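Local atomic coordinates of tailspike protein (Siphovirus 9NA, PDB entry 3RIQ), a protein that probably binds the lipopolysaccharide receptor of Salmonella for the phage and cleaves its O-antigen chain as an endorhamnosidase. Residues 94-99 and 108-113; 154-159 and 174-179; 233-238 and 265-270. All blocks are in the same frame, centred on the assembly; numbering follows the deposited sequence.

How the interactions relate
Interactions 2 and 3 are successive parts of one face of a right-handed parallel beta-helix. Strand 176-179 of interaction 2 pairs onward with strand 206-208, which in turn pairs with strand 234-236 of interaction 3. Their centres lie about 15 Å apart and their nearest atoms about 7 Å apart, and both meet a second subunit, interaction 3 a third as well, so this face takes part in trimer assembly. Interaction 1 sits apart, in an excursion between strands 79-87 and 146-151 that touches no other chain through these residues. Its centre is about 37 Å and 31 Å from those of interactions 2 and 3. The first belongs to a side insertion, the other two to the beta-helix itself.

Interaction 1: residues 94-99 and 108-113; sequences VYRFDD and TTVLAS
S113 and Y95 carry the polar part of this contact, where the irregular loop 94-99 folds against the C-terminal part of helix 107-112. The Y95 backbone N donates to S113 OG at 3.0 Å, with a fairly straight N-H...O angle of 162°. S113 OG donates in turn to V110 O, 2.8 Å away and approached in the carbonyl plane on a lone pair. S113 N also donates to V110 O, so that one carbonyl near the helix end is gripped twice by a single residue. With chi1 at 83°, OG lies between the S113 backbone N and carbonyl carbon, within reach of both V110 O and the loop.

The apolar part joins two valines. V94 CG2, anti to its backbone N, meets V110 CG1 at 3.5 Å and lies 3.6 Å from S113 OG, lining one side of the hydroxyl.

Beside them the R96 guanidinium is covered on one face by V110 CG1, which comes to 3.6 Å from R96 NH1. The arginine is extended from CG to NE, and its polar end is used elsewhere: salt bridges to D128 and D130, a bond from NE to Y122 OH and a cation-pi contact with Y276.

These residues lie in an insertion between coils of the beta-helix, probably the counterpart of the P22 tailspike's dorsal fin. The chemistry implies a fixed link: the S113 hydroxyl acts as acceptor and donor at once, tying the loop backbone to the helix end, while V110 packs both a valine and a guanidinium whose charge is balanced by D128 and D130.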
ATOM      1  N   VAL A  94      -3.151  34.238  -9.866  1.00 15.67           N
ATOM      2  CA  VAL A  94      -3.706  33.512 -11.041  1.00 16.32           C
ATOM      3  C   VAL A  94      -4.482  32.272 -10.572  1.00 15.79           C
ATOM      4  O   VAL A  94      -4.013  31.570  -9.665  1.00 15.47           O
ATOM      5  CB  VAL A  94      -2.584  33.166 -12.085  1.00 16.58           C
ATOM      6  CG1 VAL A  94      -1.495  32.214 -11.512  1.00 18.16           C
ATOM      7  CG2 VAL A  94      -3.197  32.541 -13.344  1.00 15.93           C
ATOM      8  N   TYR A  95      -5.686  32.058 -11.114  1.00 14.64           N
ATOM      9  CA  TYR A  95      -6.536  30.944 -10.718  1.00 14.88           C
ATOM     10  C   TYR A  95      -6.843  30.104 -11.937  1.00 14.62           C
ATOM     11  O   TYR A  95      -7.599  30.526 -12.825  1.00 15.84           O
ATOM     12  CB  TYR A  95      -7.818  31.462 -10.064  1.00 14.47           C
ATOM     13  CG  TYR A  95      -8.670  30.336  -9.494  1.00 14.52           C
ATOM     14  CD1 TYR A  95      -8.178  29.525  -8.475  1.00 15.33           C
ATOM     15  CD2 TYR A  95      -9.957  30.102  -9.953  1.00 16.44           C
ATOM     16  CE1 TYR A  95      -8.937  28.485  -7.963  1.00 14.22           C
ATOM     17  CE2 TYR A  95     -10.760  29.059  -9.420  1.00 16.59           C
ATOM     18  CZ  TYR A  95     -10.217  28.250  -8.424  1.00 16.57           C
ATOM     19  OH  TYR A  95     -10.951  27.233  -7.876  1.00 16.17           O
ATOM     20  N   ARG A  96      -6.235  28.925 -12.009  1.00 14.74           N
ATOM     21  CA  ARG A  96      -6.224  28.164 -13.286  1.00 14.62           C
ATOM     22  C   ARG A  96      -7.367  27.145 -13.431  1.00 15.03           C
ATOM     23  O   ARG A  96      -7.217  26.166 -14.162  1.00 15.64           O
ATOM     24  CB  ARG A  96      -4.873  27.427 -13.430  1.00 14.89           C
ATOM     25  CG  ARG A  96      -3.664  28.362 -13.633  1.00 15.59           C
ATOM     26  CD  ARG A  96      -2.371  27.593 -13.800  1.00 15.60           C
ATOM     27  NE  ARG A  96      -1.243  28.461 -14.161  1.00 15.08           N
ATOM     28  CZ  ARG A  96      -1.027  28.968 -15.382  1.00 16.55           C
ATOM     29  NH1 ARG A  96      -1.854  28.685 -16.394  1.00 17.89           N
ATOM     30  NH2 ARG A  96       0.022  29.753 -15.605  1.00 19.04           N
ATOM     31  N   PHE A  97      -8.483  27.364 -12.732  1.00 14.98           N
ATOM     32  CA  PHE A  97      -9.574  26.378 -12.670  1.00 15.69           C
ATOM     33  C   PHE A  97     -10.933  27.000 -12.940  1.00 16.57           C
ATOM     34  O   PHE A  97     -11.175  28.165 -12.650  1.00 17.22           O
ATOM     35  CB  PHE A  97      -9.546  25.613 -11.324  1.00 15.39           C
ATOM     36  CG  PHE A  97      -8.200  24.997 -11.062  1.00 14.52           C
ATOM     37  CD1 PHE A  97      -7.873  23.736 -11.593  1.00 15.93           C
ATOM     38  CD2 PHE A  97      -7.206  25.731 -10.385  1.00 14.61           C
ATOM     39  CE1 PHE A  97      -6.599  23.195 -11.429  1.00 14.98           C
ATOM     40  CE2 PHE A  97      -5.934  25.213 -10.214  1.00 15.10           C
ATOM     41  CZ  PHE A  97      -5.624  23.928 -10.751  1.00 15.29           C
ATOM     42  N   ASP A  98     -11.820  26.205 -13.520  1.00 17.27           N
ATOM     43  CA  ASP A  98     -13.180  26.672 -13.801  1.00 18.39           C
ATOM     44  C   ASP A  98     -14.124  26.286 -12.663  1.00 18.31           C
ATOM     45  O   ASP A  98     -13.692  25.743 -11.623  1.00 18.29           O
ATOM     46  CB  ASP A  98     -13.686  26.164 -15.175  1.00 17.72           C
ATOM     47  CG  ASP A  98     -13.858  24.625 -15.251  1.00 18.71           C
ATOM     48  OD1 ASP A  98     -13.950  23.931 -14.198  1.00 17.67           O
ATOM     49  OD2 ASP A  98     -13.945  24.125 -16.403  1.00 19.79           O
ATOM     50  N   ASP A  99     -15.416  26.537 -12.871  1.00 20.16           N
ATOM     51  CA  ASP A  99     -16.414  26.310 -11.842  1.00 22.10           C
ATOM     52  C   ASP A  99     -16.672  24.844 -11.551  1.00 21.80           C
ATOM     53  O   ASP A  99     -17.349  24.535 -10.556  1.00 24.50           O
ATOM     54  CB  ASP A  99     -17.717  27.032 -12.205  1.00 23.71           C
ATOM     55  CG  ASP A  99     -17.611  28.529 -12.016  1.00 28.97           C
ATOM     56  OD1 ASP A  99     -16.672  28.982 -11.309  1.00 34.69           O
ATOM     57  OD2 ASP A  99     -18.461  29.259 -12.564  1.00 35.74           O
ATOM     58  N   THR A 108      -5.902  33.580 -22.718  1.00 26.11           N
ATOM     59  CA  THR A 108      -6.743  34.767 -22.524  1.00 26.35           C
ATOM     60  C   THR A 108      -7.594  34.641 -21.260  1.00 25.96           C
ATOM     61  O   THR A 108      -7.681  35.580 -20.461  1.00 25.73           O
ATOM     62  CB  THR A 108      -7.676  35.024 -23.719  1.00 27.00           C
ATOM     63  OG1 THR A 108      -6.905  35.154 -24.923  1.00 30.30           O
ATOM     64  CG2 THR A 108      -8.451  36.313 -23.480  1.00 27.93           C
ATOM     65  N   THR A 109      -8.205  33.468 -21.077  1.00 24.03           N
ATOM     66  CA  THR A 109      -9.014  33.179 -19.893  1.00 23.09           C
ATOM     67  C   THR A 109      -8.162  33.130 -18.616  1.00 22.15           C
ATOM     68  O   THR A 109      -8.596  33.629 -17.550  1.00 21.91           O
ATOM     69  CB  THR A 109      -9.806  31.872 -20.100  1.00 23.44           C
ATOM     70  OG1 THR A 109     -10.267  31.847 -21.460  1.00 26.10           O
ATOM     71  CG2 THR A 109     -10.991  31.789 -19.126  1.00 23.90           C
ATOM     72  N   VAL A 110      -6.961  32.548 -18.725  1.00 21.00           N
ATOM     73  CA  VAL A 110      -6.017  32.507 -17.589  1.00 20.38           C
ATOM     74  C   VAL A 110      -5.625  33.939 -17.178  1.00 21.11           C
ATOM     75  O   VAL A 110      -5.697  34.317 -16.003  1.00 21.48           O
ATOM     76  CB  VAL A 110      -4.771  31.666 -17.881  1.00 19.08           C
ATOM     77  CG1 VAL A 110      -3.843  31.692 -16.683  1.00 19.51           C
ATOM     78  CG2 VAL A 110      -5.154  30.212 -18.183  1.00 18.96           C
ATOM     79  N   LEU A 111      -5.226  34.746 -18.155  1.00 21.80           N
ATOM     80  CA  LEU A 111      -4.925  36.162 -17.873  1.00 23.12           C
ATOM     81  C   LEU A 111      -6.075  36.883 -17.156  1.00 22.78           C
ATOM     82  O   LEU A 111      -5.851  37.624 -16.169  1.00 22.75           O
ATOM     83  CB  LEU A 111      -4.560  36.904 -19.163  1.00 23.52           C
ATOM     84  CG  LEU A 111      -4.236  38.388 -18.992  1.00 26.47           C
ATOM     85  CD1 LEU A 111      -2.986  38.592 -18.147  1.00 30.01           C
ATOM     86  CD2 LEU A 111      -4.040  38.981 -20.372  1.00 29.49           C
ATOM     87  N   ALA A 112      -7.305  36.647 -17.620  1.00 23.04           N
ATOM     88  CA  ALA A 112      -8.502  37.267 -17.003  1.00 23.05           C
ATOM     89  C   ALA A 112      -8.828  36.766 -15.577  1.00 22.37           C
ATOM     90  O   ALA A 112      -9.616  37.408 -14.832  1.00 22.61           O
ATOM     91  CB  ALA A 112      -9.702  37.142 -17.915  1.00 23.39           C
ATOM     92  N   SER A 113      -8.215  35.647 -15.168  1.00 20.92           N
ATOM     93  CA  SER A 113      -8.418  35.131 -13.811  1.00 20.33           C
ATOM     94  C   SER A 113      -7.568  35.878 -12.789  1.00 20.70           C
ATOM     95  O   SER A 113      -7.754  35.691 -11.596  1.00 20.37           O
ATOM     96  CB  SER A 113      -8.066  33.636 -13.737  1.00 20.22           C
ATOM     97  OG  SER A 113      -6.663  33.438 -13.569  1.00 18.40           O
TER

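Interaction 2: residues 154-159 and 174-179; sequences NNIIFT and NHILVE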
ATOM      1  N   ASN A 154      18.693  24.388  15.393  1.00 13.15           N
ATOM      2  CA  ASN A 154      18.730  22.933  15.378  1.00 13.32           C
ATOM      3  C   ASN A 154      17.671  22.414  16.308  1.00 13.19           C
ATOM      4  O   ASN A 154      17.458  22.970  17.399  1.00 14.45           O
ATOM      5  CB  ASN A 154      20.099  22.398  15.808  1.00 13.96           C
ATOM      6  CG  ASN A 154      21.190  22.628  14.780  1.00 16.80           C
ATOM      7  OD1 ASN A 154      20.968  22.621  13.570  1.00 19.51           O
ATOM      8  ND2 ASN A 154      22.404  22.821  15.281  1.00 22.73           N
ATOM      9  N   ASN A 155      16.981  21.368  15.873  1.00 12.70           N
ATOM     10  CA  ASN A 155      16.075  20.617  16.770  1.00 11.85           C
ATOM     11  C   ASN A 155      14.906  21.469  17.272  1.00 12.42           C
ATOM     12  O   ASN A 155      14.731  21.666  18.490  1.00 13.49           O
ATOM     13  CB  ASN A 155      16.803  19.981  17.964  1.00 12.65           C
ATOM     14  CG  ASN A 155      15.971  18.923  18.605  1.00 13.27           C
ATOM     15  OD1 ASN A 155      15.076  18.355  17.955  1.00 14.85           O
ATOM     16  ND2 ASN A 155      16.208  18.662  19.892  1.00 14.28           N
ATOM     17  N   ILE A 156      14.109  21.951  16.338  1.00 10.85           N
ATOM     18  CA  ILE A 156      12.909  22.779  16.638  1.00 10.85           C
ATOM     19  C   ILE A 156      11.711  22.060  16.113  1.00 10.59           C
ATOM     20  O   ILE A 156      11.731  21.534  14.978  1.00 11.78           O
ATOM     21  CB  ILE A 156      12.982  24.191  15.967  1.00 10.45           C
ATOM     22  CG1 ILE A 156      14.385  24.811  16.136  1.00 11.56           C
ATOM     23  CG2 ILE A 156      11.834  25.064  16.505  1.00 12.36           C
ATOM     24  CD1 ILE A 156      14.778  25.194  17.573  1.00 11.36           C
ATOM     25  N   ILE A 157      10.648  22.022  16.915  1.00 10.35           N
ATOM     26  CA  ILE A 157       9.403  21.419  16.428  1.00 10.45           C
ATOM     27  C   ILE A 157       8.369  22.509  16.197  1.00 10.53           C
ATOM     28  O   ILE A 157       8.142  23.325  17.088  1.00 11.52           O
ATOM     29  CB  ILE A 157       8.856  20.332  17.452  1.00 10.21           C
ATOM     30  CG1 ILE A 157       9.919  19.242  17.710  1.00 12.06           C
ATOM     31  CG2 ILE A 157       7.520  19.735  16.942  1.00 11.80           C
ATOM     32  CD1 ILE A 157       9.512  18.233  18.766  1.00 12.26           C
ATOM     33  N   PHE A 158       7.758  22.516  15.012  1.00 10.38           N
ATOM     34  CA  PHE A 158       6.608  23.370  14.718  1.00 10.93           C
ATOM     35  C   PHE A 158       5.380  22.478  14.688  1.00 11.33           C
ATOM     36  O   PHE A 158       5.368  21.500  13.938  1.00 12.71           O
ATOM     37  CB  PHE A 158       6.770  24.045  13.329  1.00 10.50           C
ATOM     38  CG  PHE A 158       7.574  25.317  13.348  1.00 10.28           C
ATOM     39  CD1 PHE A 158       8.908  25.318  13.770  1.00 11.82           C
ATOM     40  CD2 PHE A 158       7.011  26.500  12.880  1.00 12.56           C
ATOM     41  CE1 PHE A 158       9.662  26.540  13.811  1.00 11.86           C
ATOM     42  CE2 PHE A 158       7.750  27.711  12.895  1.00 12.62           C
ATOM     43  CZ  PHE A 158       9.105  27.716  13.356  1.00 11.33           C
ATOM     44  N   THR A 159       4.347  22.827  15.431  1.00 10.40           N
ATOM     45  CA  THR A 159       3.106  22.083  15.374  1.00 10.64           C
ATOM     46  C   THR A 159       1.962  22.884  14.779  1.00 11.33           C
ATOM     47  O   THR A 159       1.690  23.995  15.159  1.00 12.28           O
ATOM     48  CB  THR A 159       2.707  21.485  16.742  1.00 10.60           C
ATOM     49  OG1 THR A 159       2.442  22.511  17.724  1.00 11.26           O
ATOM     50  CG2 THR A 159       3.827  20.601  17.237  1.00 12.98           C
ATOM     51  N   ASN A 174      18.830  22.166  11.089  1.00 11.99           N
ATOM     52  CA  ASN A 174      18.853  20.688  11.109  1.00 11.89           C
ATOM     53  C   ASN A 174      17.832  20.203  12.128  1.00 11.39           C
ATOM     54  O   ASN A 174      17.512  20.912  13.103  1.00 11.47           O
ATOM     55  CB  ASN A 174      20.226  20.153  11.520  1.00 11.55           C
ATOM     56  CG  ASN A 174      21.318  20.562  10.566  1.00 13.05           C
ATOM     57  OD1 ASN A 174      21.490  19.963   9.494  1.00 14.56           O
ATOM     58  ND2 ASN A 174      22.069  21.612  10.952  1.00 14.80           N
ATOM     59  N   HIS A 175      17.326  18.996  11.899  1.00 10.94           N
ATOM     60  CA  HIS A 175      16.355  18.372  12.800  1.00 11.55           C
ATOM     61  C   HIS A 175      15.180  19.290  13.083  1.00 11.78           C
ATOM     62  O   HIS A 175      14.694  19.382  14.234  1.00 13.02           O
ATOM     63  CB  HIS A 175      17.038  17.817  14.051  1.00 12.88           C
ATOM     64  CG  HIS A 175      18.003  16.713  13.731  1.00 17.86           C
ATOM     65  ND1 HIS A 175      17.588  15.430  13.436  1.00 24.44           N
ATOM     66  CD2 HIS A 175      19.343  16.730  13.561  1.00 23.19           C
ATOM     67  CE1 HIS A 175      18.643  14.689  13.141  1.00 23.91           C
ATOM     68  NE2 HIS A 175      19.720  15.460  13.201  1.00 26.81           N
ATOM     69  N   ILE A 176      14.717  19.974  12.032  1.00 11.06           N
ATOM     70  CA  ILE A 176      13.433  20.682  12.122  1.00 10.95           C
ATOM     71  C   ILE A 176      12.319  19.675  11.822  1.00 11.18           C
ATOM     72  O   ILE A 176      12.321  19.015  10.775  1.00 12.65           O
ATOM     73  CB  ILE A 176      13.361  21.850  11.098  1.00 10.88           C
ATOM     74  CG1 ILE A 176      14.565  22.810  11.285  1.00 10.69           C
ATOM     75  CG2 ILE A 176      12.011  22.543  11.210  1.00 11.04           C
ATOM     76  CD1 ILE A 176      14.642  23.480  12.639  1.00 13.25           C
ATOM     77  N   LEU A 177      11.360  19.555  12.741  1.00 10.68           N
ATOM     78  CA  LEU A 177      10.162  18.731  12.480  1.00 10.40           C
ATOM     79  C   LEU A 177       8.961  19.629  12.380  1.00 10.11           C
ATOM     80  O   LEU A 177       8.674  20.361  13.334  1.00 10.89           O
ATOM     81  CB  LEU A 177       9.959  17.729  13.643  1.00 10.38           C
ATOM     82  CG  LEU A 177       8.626  16.965  13.621  1.00 11.48           C
ATOM     83  CD1 LEU A 177       8.488  16.060  12.342  1.00 12.61           C
ATOM     84  CD2 LEU A 177       8.546  16.098  14.888  1.00 11.24           C
ATOM     85  N   VAL A 178       8.279  19.610  11.226  1.00 10.34           N
ATOM     86  CA  VAL A 178       7.040  20.362  11.045  1.00 10.35           C
ATOM     87  C   VAL A 178       5.875  19.388  10.992  1.00 11.08           C
ATOM     88  O   VAL A 178       5.778  18.581  10.044  1.00 11.92           O
ATOM     89  CB  VAL A 178       7.061  21.222   9.760  1.00 11.29           C
ATOM     90  CG1 VAL A 178       5.806  22.105   9.687  1.00 11.62           C
ATOM     91  CG2 VAL A 178       8.332  22.043   9.694  1.00 12.55           C
ATOM     92  N   GLU A 179       5.023  19.426  12.010  1.00  9.82           N
ATOM     93  CA  GLU A 179       3.884  18.507  12.079  1.00  9.94           C
ATOM     94  C   GLU A 179       2.609  19.187  11.615  1.00 10.39           C
ATOM     95  O   GLU A 179       2.263  20.271  12.091  1.00 12.13           O
ATOM     96  CB  GLU A 179       3.655  18.011  13.501  1.00 10.61           C
ATOM     97  CG  GLU A 179       4.779  17.041  13.949  1.00 11.31           C
ATOM     98  CD  GLU A 179       4.590  16.470  15.357  1.00 12.16           C
ATOM     99  OE1 GLU A 179       3.960  17.140  16.217  1.00 14.08           O
ATOM    100  OE2 GLU A 179       5.137  15.375  15.618  1.00 13.98           O
TER
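N154 and N174 both place CG anti to the carbonyl carbon (chi1 -71° and -61°), which puts both CG atoms on the same side of their backbones; the side chains lie side by side, pointing the same way. This is a stacked asparagine pair on adjacent coils of a right-handed parallel beta-helix. N174 ND2 donates to N154 OD1 at 3.0 Å; the acceptor lies in the N174 amide plane, whereas the donor is tilted from the N154 carbonyl plane, the two amides being turned 45° apart. N174 OD1 accepts from the backbone N of T203, carrying the hydrogen bonding one coil further.

The corners at N155 and H175 both have left-handed backbone angles, and N155 N bonds to N174 O at 2.9 Å. Beyond the corners the strands 156-159 and 176-179 run parallel in register, with L177 N to I156 O, F158 N to L177 O and E179 N to F158 O as the cross-strand bonds.

I156 and I176 lie side by side, the I176 CD1 tip meeting I156 CG1 at 3.8 Å, on the face shared with F158 and V178; there F158 also makes an edge-to-face contact with F170. I157 and L177 occupy the other face, and H160 of the second subunit packs on them. N155 likewise reaches that subunit, bonding R182 through OD1 and E162 through ND2.

At the far end the E179 chain is extended beyond CG, and its OE2 is hydrogen-bonded to H160 NE2 of the second subunit, while E179 OE1 rests 3.6 Å from T159 CG2.

Interaction 3: residues 233-238 and 265-270; sequences GGVRDL and LVFDNI
A parallel strand pair and the corner that follows it join V235, R236 and D237 to F267, D268 and N269. V266 N bonds to G233 O at 3.0 Å, V235 N to V266 O, D268 N to V235 O and D237 N to D268 O. G233 and G234 both have positive phi, backbone angles at which a CB would be jammed against the preceding carbonyl O; the L265 CD2 methyl instead comes to 3.6 Å from G233 C.

On the inner face V235 CG1 meets I270 CD1 at 4.0 Å, the two side chains crossing at about a right angle. V220 and F222 of strand 220-223 also touch V235, as expected for the hydrophobic interior of a right-handed beta-helix coil. D237 and N269 stand at the equivalent corner on consecutive coils, both with left-handed backbone angles, and L238 N bonds to N269 O beyond it.

The corner and the face bearing R236 and D268 are polar. N269 CG is anti to its backbone N (chi1 -165°), and ND2 donates to D237 OD1 at 2.9 Å, arriving on the anti side of the carboxylate and 31° out of its plane, with the amide turned almost perpendicular to the carboxylate. N269 ND2 also bonds D268 OD2 of the third subunit, and N269 OD1 accepts from R313 of that chain. D237 OD2 forms a salt bridge with R236 NH1 at 3.0 Å, weak as a hydrogen bond, the arginine chain turning at chi3 (54°). R236 CD runs beside D268, 3.6 Å from D268 OD2, which accepts reciprocally from N269 ND2 of the second subunit, while D268 OD1 accepts from N314. A water molecule lies 2.8 Å from D237 OD1 and makes a longer, weak contact with D268 OD2.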
ATOM      1  N   GLY A 233      14.894  12.504   7.255  1.00 10.63           N
ATOM      2  CA  GLY A 233      14.577  13.712   6.467  1.00 10.68           C
ATOM      3  C   GLY A 233      13.587  13.354   5.378  1.00  9.79           C
ATOM      4  O   GLY A 233      13.614  12.221   4.857  1.00 11.10           O
ATOM      5  N   GLY A 234      12.750  14.325   5.003  1.00  9.54           N
ATOM      6  CA  GLY A 234      11.792  14.139   3.908  1.00 10.55           C
ATOM      7  C   GLY A 234      10.381  14.537   4.255  1.00 10.62           C
ATOM      8  O   GLY A 234      10.166  15.457   5.046  1.00 10.51           O
ATOM      9  N   VAL A 235       9.407  13.866   3.637  1.00 10.65           N
ATOM     10  CA  VAL A 235       7.997  14.249   3.797  1.00 10.55           C
ATOM     11  C   VAL A 235       7.167  12.985   3.974  1.00 10.12           C
ATOM     12  O   VAL A 235       7.324  12.023   3.212  1.00 12.15           O
ATOM     13  CB  VAL A 235       7.449  15.023   2.559  1.00  9.54           C
ATOM     14  CG1 VAL A 235       5.975  15.366   2.755  1.00 11.54           C
ATOM     15  CG2 VAL A 235       8.307  16.269   2.271  1.00 12.27           C
ATOM     16  N   ARG A 236       6.242  13.011   4.953  1.00  9.65           N
ATOM     17  CA  ARG A 236       5.331  11.872   5.178  1.00  9.90           C
ATOM     18  C   ARG A 236       3.910  12.360   5.417  1.00 10.33           C
ATOM     19  O   ARG A 236       3.737  13.363   6.125  1.00 11.04           O
ATOM     20  CB  ARG A 236       5.812  11.025   6.368  1.00 11.14           C
ATOM     21  CG  ARG A 236       4.879   9.856   6.691  1.00 11.47           C
ATOM     22  CD  ARG A 236       5.465   8.856   7.669  1.00 12.57           C
ATOM     23  NE  ARG A 236       5.960   9.390   8.950  1.00 13.47           N
ATOM     24  CZ  ARG A 236       5.217   9.521  10.054  1.00 14.76           C
ATOM     25  NH1 ARG A 236       3.898   9.278  10.001  1.00 14.93           N
ATOM     26  NH2 ARG A 236       5.787   9.901  11.216  1.00 16.78           N
ATOM     27  N   ASP A 237       2.923  11.683   4.798  1.00 10.55           N
ATOM     28  CA  ASP A 237       1.473  11.929   5.095  1.00 10.81           C
ATOM     29  C   ASP A 237       1.066  13.369   4.814  1.00 11.08           C
ATOM     30  O   ASP A 237       0.495  14.042   5.699  1.00 12.69           O
ATOM     31  CB  ASP A 237       1.144  11.594   6.554  1.00 10.96           C
ATOM     32  CG  ASP A 237       1.355  10.138   6.892  1.00 12.01           C
ATOM     33  OD1 ASP A 237       1.259   9.285   5.992  1.00 13.12           O
ATOM     34  OD2 ASP A 237       1.593   9.842   8.091  1.00 13.87           O
ATOM     35  N   LEU A 238       1.360  13.857   3.604  1.00 10.42           N
ATOM     36  CA  LEU A 238       1.023  15.241   3.234  1.00  9.96           C
ATOM     37  C   LEU A 238       0.057  15.245   2.045  1.00 10.34           C
ATOM     38  O   LEU A 238       0.184  14.422   1.127  1.00 12.25           O
ATOM     39  CB  LEU A 238       2.314  15.983   2.815  1.00 10.16           C
ATOM     40  CG  LEU A 238       2.127  17.434   2.374  1.00 10.01           C
ATOM     41  CD1 LEU A 238       1.718  18.326   3.552  1.00 12.97           C
ATOM     42  CD2 LEU A 238       3.417  17.943   1.720  1.00 12.65           C
ATOM     43  N   LEU A 265      16.607  10.854   1.233  1.00 10.46           N
ATOM     44  CA  LEU A 265      15.386  11.291   1.924  1.00 11.06           C
ATOM     45  C   LEU A 265      14.305  10.222   1.764  1.00 10.72           C
ATOM     46  O   LEU A 265      14.425   9.307   0.909  1.00 12.32           O
ATOM     47  CB  LEU A 265      14.894  12.628   1.335  1.00 11.66           C
ATOM     48  CG  LEU A 265      15.918  13.773   1.491  1.00 12.08           C
ATOM     49  CD1 LEU A 265      15.448  15.019   0.714  1.00 12.58           C
ATOM     50  CD2 LEU A 265      16.135  14.146   2.973  1.00 13.26           C
ATOM     51  N   VAL A 266      13.250  10.344   2.575  1.00 11.08           N
ATOM     52  CA  VAL A 266      12.073   9.473   2.470  1.00 10.96           C
ATOM     53  C   VAL A 266      10.847  10.308   2.136  1.00 10.37           C
ATOM     54  O   VAL A 266      10.580  11.325   2.806  1.00 11.33           O
ATOM     55  CB  VAL A 266      11.810   8.732   3.812  1.00 11.17           C
ATOM     56  CG1 VAL A 266      10.513   7.879   3.698  1.00 14.46           C
ATOM     57  CG2 VAL A 266      12.999   7.849   4.195  1.00 14.03           C
ATOM     58  N   PHE A 267      10.130   9.898   1.085  1.00 10.83           N
ATOM     59  CA  PHE A 267       8.863  10.507   0.708  1.00 10.65           C
ATOM     60  C   PHE A 267       7.834   9.392   0.793  1.00 10.74           C
ATOM     61  O   PHE A 267       7.862   8.458  -0.037  1.00 12.61           O
ATOM     62  CB  PHE A 267       8.941  11.080  -0.718  1.00 10.75           C
ATOM     63  CG  PHE A 267      10.039  12.110  -0.885  1.00 11.60           C
ATOM     64  CD1 PHE A 267       9.805  13.441  -0.542  1.00 12.93           C
ATOM     65  CD2 PHE A 267      11.345  11.741  -1.310  1.00 13.36           C
ATOM     66  CE1 PHE A 267      10.821  14.396  -0.682  1.00 14.44           C
ATOM     67  CE2 PHE A 267      12.377  12.706  -1.427  1.00 14.96           C
ATOM     68  CZ  PHE A 267      12.105  14.029  -1.115  1.00 14.75           C
ATOM     69  N   ASP A 268       6.948   9.488   1.794  1.00 10.18           N
ATOM     70  CA  ASP A 268       6.009   8.404   2.110  1.00 11.56           C
ATOM     71  C   ASP A 268       4.590   8.957   2.258  1.00 11.59           C
ATOM     72  O   ASP A 268       4.331   9.726   3.186  1.00 12.70           O
ATOM     73  CB  ASP A 268       6.463   7.699   3.412  1.00 12.09           C
ATOM     74  CG  ASP A 268       5.448   6.676   3.941  1.00 12.30           C
ATOM     75  OD1 ASP A 268       4.597   6.167   3.177  1.00 13.88           O
ATOM     76  OD2 ASP A 268       5.539   6.343   5.152  1.00 15.41           O
ATOM     77  N   ASN A 269       3.683   8.551   1.371  1.00 11.48           N
ATOM     78  CA  ASN A 269       2.277   8.933   1.460  1.00 11.14           C
ATOM     79  C   ASN A 269       2.067  10.408   1.199  1.00 11.37           C
ATOM     80  O   ASN A 269       1.712  11.198   2.101  1.00 12.88           O
ATOM     81  CB  ASN A 269       1.635   8.509   2.784  1.00 12.32           C
ATOM     82  CG  ASN A 269       0.113   8.578   2.722  1.00 13.83           C
ATOM     83  OD1 ASN A 269      -0.431   8.712   1.631  1.00 17.24           O
ATOM     84  ND2 ASN A 269      -0.562   8.570   3.868  1.00 13.79           N
ATOM     85  N   ILE A 270       2.277  10.777  -0.048  1.00 11.20           N
ATOM     86  CA  ILE A 270       2.035  12.125  -0.504  1.00 12.07           C
ATOM     87  C   ILE A 270       0.908  12.026  -1.515  1.00 10.96           C
ATOM     88  O   ILE A 270       0.961  11.194  -2.417  1.00 11.74           O
ATOM     89  CB  ILE A 270       3.283  12.744  -1.132  1.00 12.64           C
ATOM     90  CG1 ILE A 270       4.420  12.803  -0.090  1.00 16.42           C
ATOM     91  CG2 ILE A 270       2.942  14.166  -1.737  1.00 13.36           C
ATOM     92  CD1 ILE A 270       5.762  13.182  -0.631  1.00 18.82           C
TER
HETATM   93  O   HOH W   1       2.519   6.886   6.462  1.00 23.78           O